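Local coordinates for amino Transferase (Eubacterium rectale, PDB 3ELE), which probably transfers amino groups between amino acids and 2-oxo acids, as a pyridoxal-5'-phosphate-dependent aminotransferase of class I and II, at residues T240-Y246 with I257-P263; A99-Y103 with Y273-C277; A131-P135 with N182-G186. All coordinates share one frame; numbering follows the deposited sequence.

Overall arrangement
Contact 2 (99-103 with 273-277) joins the parts farthest apart in sequence of the three, and both other contacts fall between its segments, contact 3 (131-135 with 182-186) closing before contact 1 (240-246 with 257-263) opens. Contacts 1 and 2 adjoin, their centres 10 Å apart: strand 102-105 lies beside strand 258-261 in the mixed seven-stranded sheet, and helix 269-282 follows 258-261 in the chain. Contact 3 lies at loops leaving strands 126-130 and 173-178 of that sheet, its centre 19 Å from that of contact 1. Contacts 1 and 3 both touch pyridoxal-5'-phosphate, one at the phosphate and the other at the pyridine ring. A single sheet thus carries both ends of the cofactor.

Contact 1: residues T240-Y246 with I257-P263; sequences TLVCYSY and IGYVLVP. With PLP (pyridoxal-5'-phosphate), chain E.
Tyr244 and Tyr259 meet obliquely on one face of the strand pair, with their ring planes 31° apart. Tyr244 CB sits over the face of the Tyr259 ring, 3.7 Å from its centroid, as a CH-pi contact, while Tyr244 CD2 comes to 3.4 Å from Tyr259 CE2. Tyr259 is brought there by its first torsion (chi1 61°), which sets CG between the backbone N and the carbonyl carbon and swings the ring across to the neighbouring strand. Tyr246 closes the cluster: Tyr244 CE2 lies over the centre of its ring, and its OH approaches the edge of the Tyr259 ring.

Beneath the rings runs an antiparallel ladder. Val242-Leu261 and Tyr244-Tyr259 are hydrogen-bonded pairs; Leu261 N to Val242 O measures 2.8 Å and Tyr244 N to Tyr259 O 3.0 Å, the latter bond almost straight at 172°. Val242 and Leu261 lie side by side on the tyrosine face, their CB atoms 3.9 Å apart. At the non-hydrogen-bonded pair Ser245-Gly258 the two CA atoms close to 3.7 Å, and a CB on Gly258 would collide with Tyr244 O.

Ser245 points to the other face, and its OG donates to PLP O1P at 2.6 Å, with Ser247 as a further hydrogen-bonding partner. Farther out, Glu222 and Ser249 hold the Tyr244 hydroxyl, and Ile85 and Leu89 of helix 79-93 cover Tyr259. The loop linking the strands contributes Ser247, Lys248 and Arg256 to the cofactor pocket. Strand 258-261, antiparallel to both its neighbours in an otherwise parallel seven-stranded sheet, is the signature of the large domain of fold-type I PLP enzymes; strand 240-245 beside it ends at the cofactor phosphate.

Contact 2: residues A99-Y103 with Y273-C277; sequences ADNLY and YAAVC
The ring of Tyr103 lies with one face over Val276, whose CG1 comes within 3.9 Å of Tyr103 CG, each side chain passing alongside the other. Tyr103 extends CG anti to its own backbone nitrogen (chi1 -178°), which carries the ring from strand 102-105 to the flank of helix 269-282. At the next residue of the helix, Cys277 SG lies 3.7 Å from Tyr103 CE2, an oblique sulfur-aromatic contact in which the line from SG to the ring centroid is 72° off the normal. A water joins Tyr103 OH to the carbonyl oxygen of Cys277.

Tyr273 reaches the other way, from helix to strand. Its hydroxyl donates to Leu102 O at 2.6 Å, tilted 31° from the carbonyl plane, and its CE1 passes 3.2 Å from Asp100 O. A second water donates both to Tyr273 OH and to Asp100 OD1, the latter at 2.9 Å; Asp100 also forms a salt bridge with Arg82. Lys269 adds a cation-pi contact to the Tyr273 ring and a hydrogen bond to Asp100 O.

Strand 102-105 is outermost in the sheet within this chain. Asn101 and Tyr103 pair by backbone bonds with Val262 and Val260, whereas Leu102 O turns to the helix. On the helix, Ala274, Ala275 and Cys277 pack against Tyr9, Val4 and Gly12 of the second subunit, so the contact lies just behind the dimer interface. Chemically, Tyr273 commits its hydroxyl proton to Leu102 O while accepting from water, a pairing that satisfies a strand-edge carbonyl and probably fixes the rotation of the O-H.

Contact 3: residues A131-P135 with N182-G186; sequences APYFP and NNPSG. With PLP (pyridoxal-5'-phosphate), chain E.
Contact 3 is a loop-to-loop contact, largely apolar and bridged by water, formed where the chain leaves the neighbouring parallel strands 126-130 and 173-178 beside the cofactor. Pro132 and Pro184 cross here, Pro132 CB lying 3.6 Å from Pro184 CG, and each follows a cis peptide bond. Pro132 CG also rests 3.8 Å from Ser185 CB. Asn182 shapes the second loop from within: its OD1 accepts from Ser185 N at 3.1 Å, an Asx motif, and from Ser185 OG as well.

The cis Asn183-Pro184 peptide recalls the asparagine-proline pair of aspartate aminotransferases, in which the asparagine likewise binds the cofactor's ring hydroxyl. Here Asn183 ND2 donates to PLP O3 at 2.8 Å, and Arg372 holds the OD1 end of the amide. The same ND2 lies 3.4 Å from Phe134 CD1, the ring and amide planes 42° apart. Phe134 directs CG anti to its backbone N (chi1 -176°), laying its ring against the pyridine, with PLP C3 4.0 Å above the centre of one face. An alanine here would remove that ring and probably leave one side of the pyridine without its cover and the Asn183 amide without its aromatic neighbour. Between the two backbones, a water accepts from Phe134 N at 3.0 Å and probably donates to Asn183 O.

Contact 1: residues T240-Y246 with I257-P263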
ATOM      1  N   THR A 240      -4.236  -0.351  23.194  1.00 32.85           N
ATOM      2  CA  THR A 240      -4.847   0.502  22.187  1.00 31.39           C
ATOM      3  C   THR A 240      -3.856   0.663  21.056  1.00 32.92           C
ATOM      4  O   THR A 240      -2.679   0.947  21.309  1.00 34.38           O
ATOM      5  CB  THR A 240      -5.146   1.878  22.771  1.00 31.59           C
ATOM      6  OG1 THR A 240      -6.027   1.739  23.881  1.00 29.37           O
ATOM      7  CG2 THR A 240      -5.758   2.883  21.709  1.00 25.29           C
ATOM      8  N   LEU A 241      -4.341   0.447  19.833  1.00 32.33           N
ATOM      9  CA  LEU A 241      -3.618   0.694  18.591  1.00 32.33           C
ATOM     10  C   LEU A 241      -4.313   1.890  17.975  1.00 32.78           C
ATOM     11  O   LEU A 241      -5.541   1.893  17.908  1.00 35.78           O
ATOM     12  CB  LEU A 241      -3.704  -0.510  17.651  1.00 31.91           C
ATOM     13  CG  LEU A 241      -2.908  -1.740  18.091  1.00 31.51           C
ATOM     14  CD1 LEU A 241      -3.363  -3.005  17.354  1.00 29.56           C
ATOM     15  CD2 LEU A 241      -1.405  -1.470  17.897  1.00 29.66           C
ATOM     16  N   VAL A 242      -3.551   2.916  17.577  1.00 32.37           N
ATOM     17  CA  VAL A 242      -4.111   4.123  16.954  1.00 31.35           C
ATOM     18  C   VAL A 242      -3.747   4.121  15.478  1.00 31.96           C
ATOM     19  O   VAL A 242      -2.593   3.899  15.137  1.00 30.50           O
ATOM     20  CB  VAL A 242      -3.649   5.429  17.639  1.00 32.16           C
ATOM     21  CG1 VAL A 242      -4.242   6.661  16.918  1.00 30.84           C
ATOM     22  CG2 VAL A 242      -4.047   5.416  19.141  1.00 26.22           C
ATOM     23  N   CYS A 243      -4.762   4.321  14.630  1.00 32.17           N
ATOM     24  CA  CYS A 243      -4.645   4.398  13.177  1.00 32.42           C
ATOM     25  C   CYS A 243      -4.981   5.830  12.824  1.00 32.89           C
ATOM     26  O   CYS A 243      -6.069   6.324  13.166  1.00 32.83           O
ATOM     27  CB  CYS A 243      -5.629   3.445  12.487  1.00 31.70           C
ATOM     28  SG  CYS A 243      -5.284   1.718  12.856  1.00 33.75           S
ATOM     29  N   TYR A 244      -4.041   6.490  12.162  1.00 32.46           N
ATOM     30  CA  TYR A 244      -4.188   7.859  11.777  1.00 33.56           C
ATOM     31  C   TYR A 244      -3.727   8.049  10.329  1.00 33.90           C
ATOM     32  O   TYR A 244      -3.025   7.206   9.775  1.00 34.43           O
ATOM     33  CB  TYR A 244      -3.369   8.717  12.753  1.00 33.57           C
ATOM     34  CG  TYR A 244      -3.524  10.195  12.502  1.00 32.15           C
ATOM     35  CD1 TYR A 244      -4.670  10.887  12.935  1.00 33.10           C
ATOM     36  CD2 TYR A 244      -2.569  10.897  11.749  1.00 35.25           C
ATOM     37  CE1 TYR A 244      -4.835  12.240  12.668  1.00 30.71           C
ATOM     38  CE2 TYR A 244      -2.724  12.258  11.476  1.00 29.45           C
ATOM     39  CZ  TYR A 244      -3.850  12.927  11.941  1.00 31.94           C
ATOM     40  OH  TYR A 244      -3.981  14.270  11.658  1.00 28.30           O
ATOM     41  N   SER A 245      -4.208   9.113   9.705  1.00 34.00           N
ATOM     42  CA  SER A 245      -3.730   9.537   8.404  1.00 33.84           C
ATOM     43  C   SER A 245      -3.912  11.042   8.267  1.00 33.69           C
ATOM     44  O   SER A 245      -4.686  11.649   9.006  1.00 32.71           O
ATOM     45  CB  SER A 245      -4.425   8.796   7.269  1.00 34.79           C
ATOM     46  OG  SER A 245      -5.707   9.323   6.987  1.00 38.16           O
ATOM     47  N   TYR A 246      -3.194  11.617   7.305  1.00 34.63           N
ATOM     48  CA  TYR A 246      -3.250  13.052   6.996  1.00 34.35           C
ATOM     49  C   TYR A 246      -4.242  13.375   5.867  1.00 35.04           C
ATOM     50  O   TYR A 246      -4.211  14.474   5.316  1.00 35.22           O
ATOM     51  CB  TYR A 246      -1.830  13.575   6.706  1.00 34.85           C
ATOM     52  CG  TYR A 246      -0.930  13.432   7.912  1.00 34.49           C
ATOM     53  CD1 TYR A 246      -0.226  12.243   8.141  1.00 35.51           C
ATOM     54  CD2 TYR A 246      -0.813  14.457   8.857  1.00 37.20           C
ATOM     55  CE1 TYR A 246       0.585  12.083   9.262  1.00 38.26           C
ATOM     56  CE2 TYR A 246       0.023  14.304  10.005  1.00 35.28           C
ATOM     57  CZ  TYR A 246       0.706  13.110  10.191  1.00 35.73           C
ATOM     58  OH  TYR A 246       1.526  12.905  11.283  1.00 33.75           O
ATOM     59  N   ILE A 257      -0.606   8.730   3.279  1.00 36.95           N
ATOM     60  CA  ILE A 257       0.360   8.862   4.380  1.00 35.32           C
ATOM     61  C   ILE A 257      -0.348   8.867   5.734  1.00 33.14           C
ATOM     62  O   ILE A 257      -1.239   9.675   5.997  1.00 31.88           O
ATOM     63  CB  ILE A 257       1.288  10.098   4.159  1.00 35.58           C
ATOM     64  CG1 ILE A 257       2.355  10.218   5.265  1.00 36.97           C
ATOM     65  CG2 ILE A 257       0.459  11.401   3.982  1.00 34.52           C
ATOM     66  CD1 ILE A 257       3.291   9.049   5.396  1.00 35.25           C
ATOM     67  N   GLY A 258       0.034   7.924   6.581  1.00 32.01           N
ATOM     68  CA  GLY A 258      -0.512   7.850   7.908  1.00 31.69           C
ATOM     69  C   GLY A 258       0.376   7.023   8.796  1.00 32.22           C
ATOM     70  O   GLY A 258       1.565   6.870   8.519  1.00 32.20           O
ATOM     71  N   TYR A 259      -0.205   6.471   9.849  1.00 30.61           N
ATOM     72  CA  TYR A 259       0.570   5.640  10.754  1.00 30.46           C
ATOM     73  C   TYR A 259      -0.277   4.739  11.615  1.00 30.56           C
ATOM     74  O   TYR A 259      -1.508   4.883  11.667  1.00 29.46           O
ATOM     75  CB  TYR A 259       1.488   6.492  11.663  1.00 30.76           C
ATOM     76  CG  TYR A 259       0.803   7.494  12.595  1.00 31.82           C
ATOM     77  CD1 TYR A 259       0.153   7.072  13.775  1.00 36.80           C
ATOM     78  CD2 TYR A 259       0.850   8.870  12.334  1.00 32.66           C
ATOM     79  CE1 TYR A 259      -0.457   7.983  14.645  1.00 35.43           C
ATOM     80  CE2 TYR A 259       0.251   9.796  13.220  1.00 35.57           C
ATOM     81  CZ  TYR A 259      -0.396   9.336  14.370  1.00 33.72           C
ATOM     82  OH  TYR A 259      -0.997  10.219  15.239  1.00 37.41           O
ATOM     83  N   VAL A 260       0.426   3.790  12.235  1.00 31.43           N
ATOM     84  CA  VAL A 260      -0.074   2.919  13.280  1.00 32.39           C
ATOM     85  C   VAL A 260       0.816   3.261  14.494  1.00 31.47           C
ATOM     86  O   VAL A 260       2.056   3.230  14.404  1.00 31.32           O
ATOM     87  CB  VAL A 260       0.027   1.422  12.962  1.00 34.02           C
ATOM     88  CG1 VAL A 260      -0.375   0.593  14.199  1.00 33.17           C
ATOM     89  CG2 VAL A 260      -0.881   1.063  11.763  1.00 34.94           C
ATOM     90  N   LEU A 261       0.177   3.585  15.610  1.00 29.70           N
ATOM     91  CA  LEU A 261       0.869   3.931  16.841  1.00 30.50           C
ATOM     92  C   LEU A 261       0.729   2.737  17.772  1.00 29.95           C
ATOM     93  O   LEU A 261      -0.404   2.319  18.063  1.00 30.22           O
ATOM     94  CB  LEU A 261       0.226   5.175  17.437  1.00 30.44           C
ATOM     95  CG  LEU A 261       0.654   5.715  18.791  1.00 32.04           C
ATOM     96  CD1 LEU A 261       2.127   5.994  18.849  1.00 27.55           C
ATOM     97  CD2 LEU A 261      -0.183   6.961  19.077  1.00 30.52           C
ATOM     98  N   VAL A 262       1.867   2.177  18.198  1.00 30.99           N
ATOM     99  CA  VAL A 262       1.924   1.005  19.117  1.00 29.94           C
ATOM    100  C   VAL A 262       2.553   1.446  20.476  1.00 30.50           C
ATOM    101  O   VAL A 262       3.782   1.453  20.602  1.00 29.86           O
ATOM    102  CB  VAL A 262       2.723  -0.174  18.500  1.00 30.16           C
ATOM    103  CG1 VAL A 262       2.691  -1.403  19.422  1.00 23.06           C
ATOM    104  CG2 VAL A 262       2.163  -0.568  17.134  1.00 29.39           C
ATOM    105  N   PRO A 263       1.725   1.791  21.497  1.00 30.55           N
ATOM    106  CA  PRO A 263       2.271   2.208  22.816  1.00 30.94           C
ATOM    107  C   PRO A 263       3.121   1.150  23.518  1.00 31.79           C
ATOM    108  O   PRO A 263       2.961  -0.036  23.256  1.00 31.54           O
ATOM    109  CB  PRO A 263       1.004   2.493  23.654  1.00 29.96           C
ATOM    110  CG  PRO A 263      -0.076   2.685  22.661  1.00 30.77           C
ATOM    111  CD  PRO A 263       0.254   1.817  21.511  1.00 31.61           C
TER
HETATM  112  N1  PLP E 500     -11.744   5.702   8.423  1.00 37.68           N
HETATM  113  C2  PLP E 500     -12.905   6.455   8.236  1.00 36.80           C
HETATM  114  C2A PLP E 500     -13.952   6.457   9.304  1.00 37.04           C
HETATM  115  C3  PLP E 500     -13.074   7.227   7.068  1.00 38.88           C
HETATM  116  O3  PLP E 500     -14.206   7.984   6.886  1.00 31.83           O
HETATM  117  C4  PLP E 500     -12.086   7.213   6.056  1.00 45.59           C
HETATM  118  C4A PLP E 500     -12.531   7.685   4.684  1.00 49.92           C
HETATM  119  O4A PLP E 500     -13.068   6.897   3.905  1.00 55.32           O
HETATM  120  C5  PLP E 500     -10.906   6.437   6.272  1.00 44.80           C
HETATM  121  C6  PLP E 500     -10.748   5.681   7.460  1.00 35.02           C
HETATM  122  C5A PLP E 500      -9.799   6.323   5.245  1.00 40.76           C
HETATM  123  O4P PLP E 500      -8.791   7.272   5.400  1.00 41.95           O
HETATM  124  P   PLP E 500      -7.499   7.144   4.444  1.00 42.04           P
HETATM  125  O1P PLP E 500      -6.273   7.591   5.187  1.00 36.27           O
HETATM  126  O2P PLP E 500      -7.657   8.079   3.281  1.00 39.54           O
HETATM  127  O3P PLP E 500      -7.305   5.750   3.945  1.00 30.73           O

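Contact 2: residues A99-Y103 with Y273-C277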
ATOM      1  N   ALA A  99      10.112   7.604  18.799  1.00 29.68           N
ATOM      2  CA  ALA A  99      10.053   7.234  17.364  1.00 29.83           C
ATOM      3  C   ALA A  99       9.628   5.760  17.141  1.00 30.43           C
ATOM      4  O   ALA A  99       8.806   5.452  16.258  1.00 30.47           O
ATOM      5  CB  ALA A  99      11.406   7.486  16.700  1.00 29.49           C
ATOM      6  N   ASP A 100      10.142   4.864  17.981  1.00 30.38           N
ATOM      7  CA  ASP A 100       9.871   3.423  17.855  1.00 31.37           C
ATOM      8  C   ASP A 100       8.452   2.957  18.215  1.00 31.00           C
ATOM      9  O   ASP A 100       8.167   1.772  18.104  1.00 31.74           O
ATOM     10  CB  ASP A 100      10.921   2.605  18.632  1.00 31.00           C
ATOM     11  CG  ASP A 100      12.322   2.770  18.071  1.00 36.22           C
ATOM     12  OD1 ASP A 100      12.468   3.061  16.866  1.00 37.52           O
ATOM     13  OD2 ASP A 100      13.289   2.595  18.837  1.00 41.98           O
ATOM     14  N   ASN A 101       7.591   3.863  18.684  1.00 31.31           N
ATOM     15  CA  ASN A 101       6.185   3.565  18.911  1.00 32.90           C
ATOM     16  C   ASN A 101       5.373   3.745  17.600  1.00 32.85           C
ATOM     17  O   ASN A 101       4.202   3.371  17.572  1.00 32.45           O
ATOM     18  CB  ASN A 101       5.602   4.471  20.028  1.00 34.91           C
ATOM     19  CG  ASN A 101       6.080   4.090  21.423  1.00 33.95           C
ATOM     20  OD1 ASN A 101       6.757   4.862  22.085  1.00 33.32           O
ATOM     21  ND2 ASN A 101       5.727   2.904  21.867  1.00 27.78           N
ATOM     22  N   LEU A 102       5.987   4.293  16.536  1.00 32.45           N
ATOM     23  CA  LEU A 102       5.297   4.596  15.265  1.00 32.35           C
ATOM     24  C   LEU A 102       5.702   3.675  14.130  1.00 32.84           C
ATOM     25  O   LEU A 102       6.843   3.195  14.103  1.00 33.04           O
ATOM     26  CB  LEU A 102       5.559   6.048  14.836  1.00 33.00           C
ATOM     27  CG  LEU A 102       4.812   7.212  15.502  1.00 33.68           C
ATOM     28  CD1 LEU A 102       3.307   7.052  15.255  1.00 31.75           C
ATOM     29  CD2 LEU A 102       5.110   7.347  16.978  1.00 35.52           C
ATOM     30  N   TYR A 103       4.751   3.412  13.226  1.00 31.55           N
ATOM     31  CA  TYR A 103       4.998   2.666  11.976  1.00 31.99           C
ATOM     32  C   TYR A 103       4.306   3.475  10.885  1.00 32.60           C
ATOM     33  O   TYR A 103       3.087   3.597  10.922  1.00 33.33           O
ATOM     34  CB  TYR A 103       4.450   1.237  12.071  1.00 31.39           C
ATOM     35  CG  TYR A 103       4.696   0.381  10.850  1.00 30.92           C
ATOM     36  CD1 TYR A 103       3.848   0.443   9.755  1.00 32.76           C
ATOM     37  CD2 TYR A 103       5.758  -0.502  10.789  1.00 29.46           C
ATOM     38  CE1 TYR A 103       4.054  -0.327   8.623  1.00 30.31           C
ATOM     39  CE2 TYR A 103       5.976  -1.272   9.660  1.00 31.44           C
ATOM     40  CZ  TYR A 103       5.115  -1.189   8.579  1.00 30.36           C
ATOM     41  OH  TYR A 103       5.298  -1.948   7.440  1.00 32.27           O
ATOM     42  N   TYR A 273       4.523  -4.930  17.916  1.00 32.88           N
ATOM     43  CA  TYR A 273       5.181  -4.095  16.911  1.00 32.32           C
ATOM     44  C   TYR A 273       5.795  -4.970  15.821  1.00 31.99           C
ATOM     45  O   TYR A 273       5.737  -4.602  14.666  1.00 33.44           O
ATOM     46  CB  TYR A 273       6.223  -3.192  17.541  1.00 33.36           C
ATOM     47  CG  TYR A 273       6.738  -2.108  16.646  1.00 29.20           C
ATOM     48  CD1 TYR A 273       6.110  -0.874  16.592  1.00 34.32           C
ATOM     49  CD2 TYR A 273       7.889  -2.299  15.873  1.00 36.59           C
ATOM     50  CE1 TYR A 273       6.598   0.158  15.777  1.00 31.16           C
ATOM     51  CE2 TYR A 273       8.400  -1.271  15.058  1.00 34.43           C
ATOM     52  CZ  TYR A 273       7.745  -0.046  15.015  1.00 34.82           C
ATOM     53  OH  TYR A 273       8.244   0.965  14.221  1.00 32.30           O
ATOM     54  N   ALA A 274       6.341  -6.131  16.193  1.00 33.15           N
ATOM     55  CA  ALA A 274       6.876  -7.095  15.225  1.00 32.62           C
ATOM     56  C   ALA A 274       5.753  -7.556  14.294  1.00 32.61           C
ATOM     57  O   ALA A 274       5.939  -7.520  13.078  1.00 34.84           O
ATOM     58  CB  ALA A 274       7.548  -8.297  15.935  1.00 32.63           C
ATOM     59  N   ALA A 275       4.576  -7.899  14.848  1.00 30.66           N
ATOM     60  CA  ALA A 275       3.413  -8.355  14.037  1.00 28.85           C
ATOM     61  C   ALA A 275       2.874  -7.245  13.105  1.00 30.98           C
ATOM     62  O   ALA A 275       2.420  -7.518  12.002  1.00 30.41           O
ATOM     63  CB  ALA A 275       2.312  -8.891  14.923  1.00 28.13           C
ATOM     64  N   VAL A 276       2.924  -6.005  13.577  1.00 31.26           N
ATOM     65  CA  VAL A 276       2.577  -4.829  12.768  1.00 31.42           C
ATOM     66  C   VAL A 276       3.527  -4.752  11.564  1.00 31.93           C
ATOM     67  O   VAL A 276       3.050  -4.779  10.441  1.00 32.84           O
ATOM     68  CB  VAL A 276       2.534  -3.553  13.626  1.00 31.52           C
ATOM     69  CG1 VAL A 276       2.453  -2.253  12.752  1.00 28.72           C
ATOM     70  CG2 VAL A 276       1.339  -3.655  14.605  1.00 25.99           C
ATOM     71  N   CYS A 277       4.847  -4.730  11.791  1.00 32.55           N
ATOM     72  CA  CYS A 277       5.851  -4.797  10.692  1.00 32.70           C
ATOM     73  C   CYS A 277       5.644  -5.986   9.734  1.00 32.79           C
ATOM     74  O   CYS A 277       5.668  -5.811   8.510  1.00 34.37           O
ATOM     75  CB  CYS A 277       7.279  -4.845  11.237  1.00 33.75           C
ATOM     76  SG  CYS A 277       7.743  -3.365  12.164  1.00 35.93           S
TER
HETATM   77  O   HOH W   1      11.301   0.948  15.184  1.00 38.09           O
HETATM   78  O   HOH W   2       7.000  -3.884   7.506  1.00 26.62           O

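Contact 3: residues A131-P135 with N182-G186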
ATOM      1  N   ALA A 131     -22.197   0.657  15.630  1.00 33.95           N
ATOM      2  CA  ALA A 131     -23.039   1.306  14.622  1.00 33.68           C
ATOM      3  C   ALA A 131     -23.446   2.730  15.080  1.00 34.05           C
ATOM      4  O   ALA A 131     -23.540   2.965  16.274  1.00 35.77           O
ATOM      5  CB  ALA A 131     -24.281   0.479  14.312  1.00 34.28           C
ATOM      6  N   PRO A 132     -23.605   3.696  14.143  1.00 34.00           N
ATOM      7  CA  PRO A 132     -23.392   3.547  12.708  1.00 34.01           C
ATOM      8  C   PRO A 132     -21.899   3.538  12.412  1.00 34.64           C
ATOM      9  O   PRO A 132     -21.139   4.240  13.094  1.00 35.20           O
ATOM     10  CB  PRO A 132     -24.066   4.774  12.128  1.00 34.20           C
ATOM     11  CG  PRO A 132     -23.888   5.815  13.187  1.00 34.24           C
ATOM     12  CD  PRO A 132     -24.001   5.079  14.483  1.00 33.57           C
ATOM     13  N   TYR A 133     -21.487   2.767  11.404  1.00 34.96           N
ATOM     14  CA  TYR A 133     -20.056   2.595  11.117  1.00 35.49           C
ATOM     15  C   TYR A 133     -19.674   2.624   9.633  1.00 35.76           C
ATOM     16  O   TYR A 133     -20.514   2.435   8.756  1.00 36.21           O
ATOM     17  CB  TYR A 133     -19.575   1.288  11.775  1.00 34.51           C
ATOM     18  CG  TYR A 133     -20.070   0.036  11.086  1.00 35.54           C
ATOM     19  CD1 TYR A 133     -21.355  -0.453  11.309  1.00 35.81           C
ATOM     20  CD2 TYR A 133     -19.250  -0.650  10.181  1.00 37.74           C
ATOM     21  CE1 TYR A 133     -21.826  -1.578  10.626  1.00 35.21           C
ATOM     22  CE2 TYR A 133     -19.694  -1.766   9.499  1.00 37.52           C
ATOM     23  CZ  TYR A 133     -20.975  -2.243   9.729  1.00 39.46           C
ATOM     24  OH  TYR A 133     -21.357  -3.362   9.043  1.00 37.05           O
ATOM     25  N   PHE A 134     -18.386   2.875   9.399  1.00 36.06           N
ATOM     26  CA  PHE A 134     -17.744   2.882   8.081  1.00 35.32           C
ATOM     27  C   PHE A 134     -17.776   1.443   7.510  1.00 36.38           C
ATOM     28  O   PHE A 134     -17.031   0.578   7.999  1.00 37.98           O
ATOM     29  CB  PHE A 134     -16.312   3.388   8.269  1.00 36.16           C
ATOM     30  CG  PHE A 134     -15.518   3.560   7.007  1.00 36.90           C
ATOM     31  CD1 PHE A 134     -16.024   4.288   5.929  1.00 40.28           C
ATOM     32  CD2 PHE A 134     -14.193   3.111   6.950  1.00 38.49           C
ATOM     33  CE1 PHE A 134     -15.245   4.480   4.775  1.00 44.09           C
ATOM     34  CE2 PHE A 134     -13.409   3.309   5.805  1.00 42.82           C
ATOM     35  CZ  PHE A 134     -13.942   3.984   4.714  1.00 39.31           C
ATOM     36  N   PRO A 135     -18.615   1.177   6.473  1.00 36.19           N
ATOM     37  CA  PRO A 135     -18.786  -0.208   5.991  1.00 35.11           C
ATOM     38  C   PRO A 135     -17.542  -0.945   5.512  1.00 33.50           C
ATOM     39  O   PRO A 135     -17.513  -2.174   5.577  1.00 34.46           O
ATOM     40  CB  PRO A 135     -19.802  -0.071   4.840  1.00 36.09           C
ATOM     41  CG  PRO A 135     -20.464   1.249   5.071  1.00 38.21           C
ATOM     42  CD  PRO A 135     -19.433   2.116   5.668  1.00 35.47           C
ATOM     43  N   ASN A 182     -16.621  10.598  14.323  1.00 34.44           N
ATOM     44  CA  ASN A 182     -17.240   9.485  13.584  1.00 33.51           C
ATOM     45  C   ASN A 182     -17.793   9.714  12.172  1.00 33.65           C
ATOM     46  O   ASN A 182     -18.488  10.695  11.904  1.00 32.96           O
ATOM     47  CB  ASN A 182     -18.405   8.960  14.445  1.00 33.98           C
ATOM     48  CG  ASN A 182     -18.985   7.597  13.966  1.00 33.64           C
ATOM     49  OD1 ASN A 182     -20.078   7.543  13.403  1.00 33.04           O
ATOM     50  ND2 ASN A 182     -18.277   6.520  14.235  1.00 33.00           N
ATOM     51  N   ASN A 183     -17.479   8.761  11.291  1.00 33.68           N
ATOM     52  CA  ASN A 183     -18.107   8.632   9.970  1.00 34.11           C
ATOM     53  C   ASN A 183     -19.004   7.385  10.188  1.00 34.04           C
ATOM     54  O   ASN A 183     -18.463   6.287  10.408  1.00 35.02           O
ATOM     55  CB  ASN A 183     -17.077   8.372   8.872  1.00 33.28           C
ATOM     56  CG  ASN A 183     -17.711   8.073   7.517  1.00 37.24           C
ATOM     57  OD1 ASN A 183     -18.885   8.383   7.290  1.00 38.78           O
ATOM     58  ND2 ASN A 183     -16.928   7.496   6.601  1.00 30.91           N
ATOM     59  N   PRO A 184     -20.331   7.510   9.999  1.00 34.22           N
ATOM     60  CA  PRO A 184     -21.149   8.611   9.455  1.00 34.68           C
ATOM     61  C   PRO A 184     -21.876   9.618  10.367  1.00 34.49           C
ATOM     62  O   PRO A 184     -22.415  10.608   9.838  1.00 34.17           O
ATOM     63  CB  PRO A 184     -22.205   7.818   8.705  1.00 33.97           C
ATOM     64  CG  PRO A 184     -22.526   6.781   9.614  1.00 34.85           C
ATOM     65  CD  PRO A 184     -21.227   6.400  10.344  1.00 35.25           C
ATOM     66  N   SER A 185     -21.897   9.388  11.679  1.00 33.29           N
ATOM     67  CA  SER A 185     -22.718  10.206  12.574  1.00 34.19           C
ATOM     68  C   SER A 185     -22.204  11.581  12.945  1.00 33.60           C
ATOM     69  O   SER A 185     -22.991  12.432  13.354  1.00 34.12           O
ATOM     70  CB  SER A 185     -23.001   9.462  13.875  1.00 34.48           C
ATOM     71  OG  SER A 185     -21.842   9.414  14.681  1.00 38.66           O
ATOM     72  N   GLY A 186     -20.892  11.781  12.851  1.00 34.02           N
ATOM     73  CA  GLY A 186     -20.253  13.000  13.333  1.00 33.59           C
ATOM     74  C   GLY A 186     -20.189  13.104  14.863  1.00 33.95           C
ATOM     75  O   GLY A 186     -19.869  14.164  15.399  1.00 32.77           O
TER
HETATM   76  N1  PLP E 500     -11.744   5.702   8.423  1.00 37.68           N
HETATM   77  C2  PLP E 500     -12.905   6.455   8.236  1.00 36.80           C
HETATM   78  C2A PLP E 500     -13.952   6.457   9.304  1.00 37.04           C
HETATM   79  C3  PLP E 500     -13.074   7.227   7.068  1.00 38.88           C
HETATM   80  O3  PLP E 500     -14.206   7.984   6.886  1.00 31.83           O
HETATM   81  C4  PLP E 500     -12.086   7.213   6.056  1.00 45.59           C
HETATM   82  C4A PLP E 500     -12.531   7.685   4.684  1.00 49.92           C
HETATM   83  O4A PLP E 500     -13.068   6.897   3.905  1.00 55.32           O
HETATM   84  C5  PLP E 500     -10.906   6.437   6.272  1.00 44.80           C
HETATM   85  C6  PLP E 500     -10.748   5.681   7.460  1.00 35.02           C
HETATM   86  C5A PLP E 500      -9.799   6.323   5.245  1.00 40.76           C
HETATM   87  O4P PLP E 500      -8.791   7.272   5.400  1.00 41.95           O
HETATM   88  P   PLP E 500      -7.499   7.144   4.444  1.00 42.04           P
HETATM   89  O1P PLP E 500      -6.273   7.591   5.187  1.00 36.27           O
HETATM   90  O2P PLP E 500      -7.657   8.079   3.281  1.00 39.54           O
HETATM   91  O3P PLP E 500      -7.305   5.750   3.945  1.00 30.73           O
HETATM   92  O   HOH W   3     -18.100   3.283  14.260  1.00 21.32           O
HETATM   93  O   HOH W   4     -17.086   4.264  11.661  1.00 24.65           O